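Local coordinates for protein farnesyl pyrophosphate synthase (Pseudomonas aeruginosa, PDB 3ZOU) that catalyses prenyl transfer in isoprenoid biosynthesis, making farnesyl diphosphate from geranyl diphosphate, which it binds here together with magnesium, at residues S39-G43 with G44-R48; V23-R26 with E27-R31. One frame throughout, in Å; residues are numbered along the deposited sequence.

In the fold
The two contacts show how a mainly helical prenyl synthase shapes the ends of its helices with local bonds. They lie in series along the chain and frame the same helix, 30-40: contact 2 (23-26 with 27-31) leads into its start, and contact 1 (39-43 with 44-48) leaves its end for helix 47-58. Their centres are about 22 Å apart, and they do not touch. Contact 1 is partly buried, and there an arginine is spent on a backbone carbonyl and on acids of other helices, beside a fragment pocket. Contact 2 sits at the surface against the second subunit, and its arginine pairs with a glutamate two residues on, next to a small apolar patch.

Contact 1 of 2, residues S39-G43 with G44-R48; sequences SVMNG and GKRVR. With 6H6 (3-(2-oxo-1,3-benzoxazol-3(2H)-yl)propanoic acid), chain G.
Arg46 reaches back along the connection between helices 30-40 and 47-58 and hydrogen-bonds end-on to Val40 O with both terminal nitrogens. Arg46 NH2 lies 2.8 Å from Val40 O and Arg46 NH1 3.0 Å from it. The oxygen lies in the guanidinium plane, yet the two donors reach it differently: NH1 arrives in the carbonyl plane, whereas NH2 stands 36° above it. The arginine chain bends at chi2 and then runs nearly straight to its target. Met41 crosses this side chain at about a right angle, its SD 4.0 Å from Arg46 NH2, and Gly44 CA sits over one face of the guanidinium, nearer its margin than its middle. Asn42 ties the turn itself: with CG set between the backbone N and the carbonyl carbon (chi1 54°), its OD1 accepts from Gly44 N at 3.1 Å, the donor tilted 20° from the amide carbonyl plane. Gly43, between them, has the positive phi that glycine tolerates readily. Beyond the turn, Lys45 and Val47 line the fragment's pocket: Val47 CG2 lies 3.8 Å from 6H6 C6, and Lys45 NZ is 3.5 Å from the carboxylate oxygen 6H6 OXT. Asp15 and Glu74 form salt bridges with the same guanidinium, so the two acids probably favour its charged form, and one arginine links the end of helix 30-40 to helices 3-19 and 67-85.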
loop_
_atom_site.group_PDB
_atom_site.type_symbol
_atom_site.label_atom_id
_atom_site.label_comp_id
_atom_site.label_asym_id
_atom_site.label_seq_id
_atom_site.Cartn_x
_atom_site.Cartn_y
_atom_site.Cartn_z
ATOM N N SER A 39 -8.388 10.638 -10.080
ATOM C CA SER A 39 -7.913 9.326 -10.461
ATOM C C SER A 39 -8.903 8.202 -10.195
ATOM O O SER A 39 -8.797 7.131 -10.783
ATOM C CB SER A 39 -6.628 8.958 -9.747
ATOM O OG SER A 39 -5.608 9.900 -10.014
ATOM N N VAL A 40 -9.882 8.442 -9.338
ATOM C CA VAL A 40 -10.831 7.385 -8.974
ATOM C C VAL A 40 -12.245 7.688 -9.541
ATOM O O VAL A 40 -12.974 6.783 -10.002
ATOM C CB VAL A 40 -10.923 7.257 -7.443
ATOM C CG1 VAL A 40 -12.037 6.304 -7.001
ATOM C CG2 VAL A 40 -9.588 6.824 -6.889
ATOM N N MET A 41 -12.618 8.958 -9.530
ATOM C CA MET A 41 -14.027 9.331 -9.864
ATOM C C MET A 41 -14.042 9.678 -11.335
ATOM O O MET A 41 -14.261 10.822 -11.723
ATOM C CB MET A 41 -14.479 10.491 -9.005
ATOM C CG MET A 41 -14.422 10.231 -7.503
ATOM S SD MET A 41 -15.183 8.681 -6.954
ATOM C CE MET A 41 -16.895 9.119 -7.315
ATOM N N ASN A 42 -13.834 8.689 -12.180
ATOM C CA ASN A 42 -13.690 8.878 -13.618
ATOM C C ASN A 42 -14.708 8.129 -14.424
ATOM O O ASN A 42 -14.487 7.878 -15.621
ATOM C CB ASN A 42 -12.319 8.455 -14.041
ATOM C CG ASN A 42 -12.004 7.066 -13.610
ATOM O OD1 ASN A 42 -12.907 6.216 -13.353
ATOM N ND2 ASN A 42 -10.725 6.781 -13.545
ATOM N N GLY A 43 -15.829 7.814 -13.794
ATOM C CA GLY A 43 -16.923 7.123 -14.484
ATOM C C GLY A 43 -16.675 5.663 -14.788
ATOM O O GLY A 43 -17.369 5.064 -15.621
ATOM N N GLY A 44 -15.670 5.098 -14.149
ATOM C CA GLY A 44 -15.418 3.674 -14.227
ATOM C C GLY A 44 -16.608 2.820 -13.942
ATOM O O GLY A 44 -17.492 3.184 -13.168
ATOM N N LYS A 45 -16.561 1.619 -14.504
ATOM C CA LYS A 45 -17.679 0.693 -14.411
ATOM C C LYS A 45 -17.728 -0.105 -13.105
ATOM O O LYS A 45 -18.764 -0.691 -12.760
ATOM C CB LYS A 45 -17.687 -0.258 -15.608
ATOM C CG LYS A 45 -18.061 0.525 -16.884
ATOM C CD LYS A 45 -19.522 0.948 -16.781
ATOM C CE LYS A 45 -19.762 2.417 -17.028
ATOM N NZ LYS A 45 -19.824 2.637 -18.495
ATOM N N ARG A 46 -16.660 -0.060 -12.332
ATOM C CA ARG A 46 -16.699 -0.625 -10.996
ATOM C C ARG A 46 -16.981 -2.146 -10.958
ATOM O O ARG A 46 -17.688 -2.655 -10.123
ATOM C CB ARG A 46 -17.670 0.113 -10.031
ATOM C CG ARG A 46 -17.526 1.617 -9.973
ATOM C CD ARG A 46 -16.073 2.072 -9.749
ATOM N NE ARG A 46 -16.217 3.466 -9.479
ATOM C CZ ARG A 46 -15.249 4.373 -9.673
ATOM N NH1 ARG A 46 -14.043 4.032 -10.112
ATOM N NH2 ARG A 46 -15.516 5.644 -9.462
ATOM N N VAL A 47 -16.405 -2.871 -11.918
ATOM C CA VAL A 47 -16.515 -4.316 -11.949
ATOM C C VAL A 47 -16.028 -4.999 -10.666
ATOM O O VAL A 47 -16.597 -5.972 -10.180
ATOM C CB VAL A 47 -15.759 -4.907 -13.138
ATOM C CG1 VAL A 47 -15.826 -6.431 -13.120
ATOM C CG2 VAL A 47 -16.277 -4.333 -14.429
ATOM N N ARG A 48 -14.917 -4.523 -10.083
ATOM C CA ARG A 48 -14.400 -5.124 -8.896
ATOM C C ARG A 48 -15.246 -4.895 -7.645
ATOM O O ARG A 48 -15.601 -5.885 -6.984
ATOM C CB ARG A 48 -12.925 -4.687 -8.743
ATOM C CG ARG A 48 -12.023 -5.323 -9.802
ATOM C CD ARG A 48 -10.729 -4.568 -9.960
ATOM N NE ARG A 48 -10.006 -5.082 -11.134
ATOM C CZ ARG A 48 -10.306 -4.732 -12.373
ATOM N NH1 ARG A 48 -11.278 -3.850 -12.644
ATOM N NH2 ARG A 48 -9.657 -5.261 -13.379
HETATM O O 6H6 G . -22.694 0.270 -20.512
HETATM N N1 6H6 G . -22.477 -3.353 -18.460
HETATM O O1 6H6 G . -24.647 -4.050 -18.760
HETATM C C2 6H6 G . -23.530 -4.123 -18.208
HETATM O O2 6H6 G . -23.202 -5.008 -17.233
HETATM C C3 6H6 G . -21.914 -4.793 -16.916
HETATM C C4 6H6 G . -21.116 -5.445 -15.998
HETATM C C5 6H6 G . -19.812 -4.974 -15.876
HETATM C C6 6H6 G . -19.358 -3.911 -16.651
HETATM C C7 6H6 G . -20.150 -3.247 -17.562
HETATM C C8 6H6 G . -21.447 -3.721 -17.694
HETATM C C9 6H6 G . -22.471 -2.247 -19.407
HETATM C C10 6H6 G . -23.105 -1.086 -18.607
HETATM C C11 6H6 G . -22.921 0.272 -19.284
HETATM O OXT 6H6 G . -23.060 1.283 -18.556
#

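Contact 2 of 2, residues V23-R26 with E27-R31; sequences VAPR and EELQR
The approach to helix 30-40, a loop running into the 3-10 turn 27-29, is fastened by Arg26, Glu28 and Leu29. Arg26 meets the carboxylate of Glu28 side-on in a salt bridge, one nitrogen to each oxygen. Its NE lies 2.9 Å from Glu28 OE1 in a nearly straight bond (174°), and its NH2 is 3.1 Å from Glu28 OE2. The groups are not coplanar, their planes standing 52° apart: OE1 stays in the guanidinium plane but is met from above the carboxylate, while OE2 is approached on its syn side. A bend at chi2 (91°) swings the glutamate carboxylate back toward the arginine. In the backbone, Leu29 N donates to Arg26 O at 3.0 Å, followed by Gln30 N to Glu27 O. Leu29 is the meeting point of the apolar atoms: its CD1 lies 3.9 Å from Pro25 CG and equally near Arg26 CG, so the arginine's aliphatic part shares the leucine's surface. Ala24 points its methyl at the turn, CB standing 4.1 Å from Leu29 CB. Tyr33, further along the helix, touches Ala24 and Pro25, and the second subunit packs against the contact, with its Ala152 on Pro25, its Gly156 on Leu29, its Ile160 on Glu28 and its His180 on Arg26. The ion pair thus joins opposite charges two residues apart beside the subunit contact, which would probably lower the net charge there.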
loop_
_atom_site.group_PDB
_atom_site.type_symbol
_atom_site.label_atom_id
_atom_site.label_comp_id
_atom_site.label_asym_id
_atom_site.label_seq_id
_atom_site.Cartn_x
_atom_site.Cartn_y
_atom_site.Cartn_z
ATOM N N VAL A 23 -11.560 13.859 1.022
ATOM C CA VAL A 23 -11.617 15.188 1.638
ATOM C C VAL A 23 -10.291 15.391 2.345
ATOM O O VAL A 23 -9.924 14.657 3.237
ATOM C CB VAL A 23 -12.819 15.330 2.614
ATOM C CG1 VAL A 23 -12.801 16.718 3.220
ATOM C CG2 VAL A 23 -14.150 15.069 1.913
ATOM N N ALA A 24 -9.547 16.397 1.901
ATOM C CA ALA A 24 -8.264 16.706 2.462
ATOM C C ALA A 24 -8.415 17.129 3.897
ATOM O O ALA A 24 -9.328 17.922 4.187
ATOM C CB ALA A 24 -7.588 17.839 1.685
ATOM N N PRO A 25 -7.567 16.612 4.776
ATOM C CA PRO A 25 -7.705 17.024 6.196
ATOM C C PRO A 25 -7.226 18.434 6.492
ATOM O O PRO A 25 -7.510 18.960 7.587
ATOM C CB PRO A 25 -6.867 16.009 6.963
ATOM C CG PRO A 25 -6.029 15.303 5.977
ATOM C CD PRO A 25 -6.570 15.527 4.599
ATOM N N ARG A 26 -6.497 19.023 5.575
ATOM C CA ARG A 26 -6.068 20.418 5.696
ATOM C C ARG A 26 -5.795 21.017 4.349
ATOM O O ARG A 26 -5.524 20.330 3.363
ATOM C CB ARG A 26 -4.860 20.540 6.611
ATOM C CG ARG A 26 -3.668 19.738 6.181
ATOM C CD ARG A 26 -2.682 19.633 7.368
ATOM N NE ARG A 26 -2.188 20.973 7.638
ATOM C CZ ARG A 26 -1.742 21.447 8.807
ATOM N NH1 ARG A 26 -1.684 20.685 9.875
ATOM N NH2 ARG A 26 -1.367 22.725 8.868
ATOM N N GLU A 27 -5.770 22.339 4.300
ATOM C CA GLU A 27 -5.681 23.040 3.056
ATOM C C GLU A 27 -4.426 22.745 2.200
ATOM O O GLU A 27 -4.544 22.696 0.985
ATOM C CB GLU A 27 -5.746 24.532 3.325
ATOM C CG GLU A 27 -5.981 25.385 2.105
ATOM C CD GLU A 27 -6.239 26.841 2.489
ATOM O OE1 GLU A 27 -6.037 27.176 3.685
ATOM O OE2 GLU A 27 -6.648 27.629 1.598
ATOM N N GLU A 28 -3.278 22.498 2.819
ATOM C CA GLU A 28 -2.058 22.220 2.065
ATOM C C GLU A 28 -2.110 20.942 1.224
ATOM O O GLU A 28 -1.308 20.747 0.288
ATOM C CB GLU A 28 -0.831 22.160 2.959
ATOM C CG GLU A 28 -0.626 23.448 3.809
ATOM C CD GLU A 28 -1.287 23.424 5.167
ATOM O OE1 GLU A 28 -2.382 22.868 5.388
ATOM O OE2 GLU A 28 -0.680 24.028 6.089
ATOM N N LEU A 29 -3.075 20.118 1.581
ATOM C CA LEU A 29 -3.244 18.788 0.929
ATOM C C LEU A 29 -4.355 18.773 -0.075
ATOM O O LEU A 29 -4.656 17.743 -0.671
ATOM C CB LEU A 29 -3.453 17.725 2.015
ATOM C CG LEU A 29 -2.321 17.514 3.038
ATOM C CD1 LEU A 29 -2.781 16.554 4.116
ATOM C CD2 LEU A 29 -1.023 17.051 2.384
ATOM N N GLN A 30 -4.987 19.939 -0.356
ATOM C CA GLN A 30 -6.108 19.962 -1.248
ATOM C C GLN A 30 -5.803 19.440 -2.624
ATOM O O GLN A 30 -6.571 18.682 -3.190
ATOM C CB GLN A 30 -6.647 21.394 -1.355
ATOM C CG GLN A 30 -7.582 21.634 -0.197
ATOM C CD GLN A 30 -8.158 23.022 -0.166
ATOM O OE1 GLN A 30 -7.632 23.942 -0.782
ATOM N NE2 GLN A 30 -9.223 23.181 0.605
ATOM N N ARG A 31 -4.671 19.832 -3.184
ATOM C CA ARG A 31 -4.408 19.438 -4.593
ATOM C C ARG A 31 -4.144 17.933 -4.682
ATOM O O ARG A 31 -4.616 17.281 -5.625
ATOM C CB ARG A 31 -3.212 20.213 -5.147
ATOM C CG ARG A 31 -2.993 20.044 -6.641
ATOM C CD ARG A 31 -1.913 20.998 -7.156
ATOM N NE ARG A 31 -1.667 20.958 -8.587
ATOM C CZ ARG A 31 -0.801 20.171 -9.166
ATOM N NH1 ARG A 31 -0.178 19.209 -8.467
ATOM N NH2 ARG A 31 -0.624 20.247 -10.472
#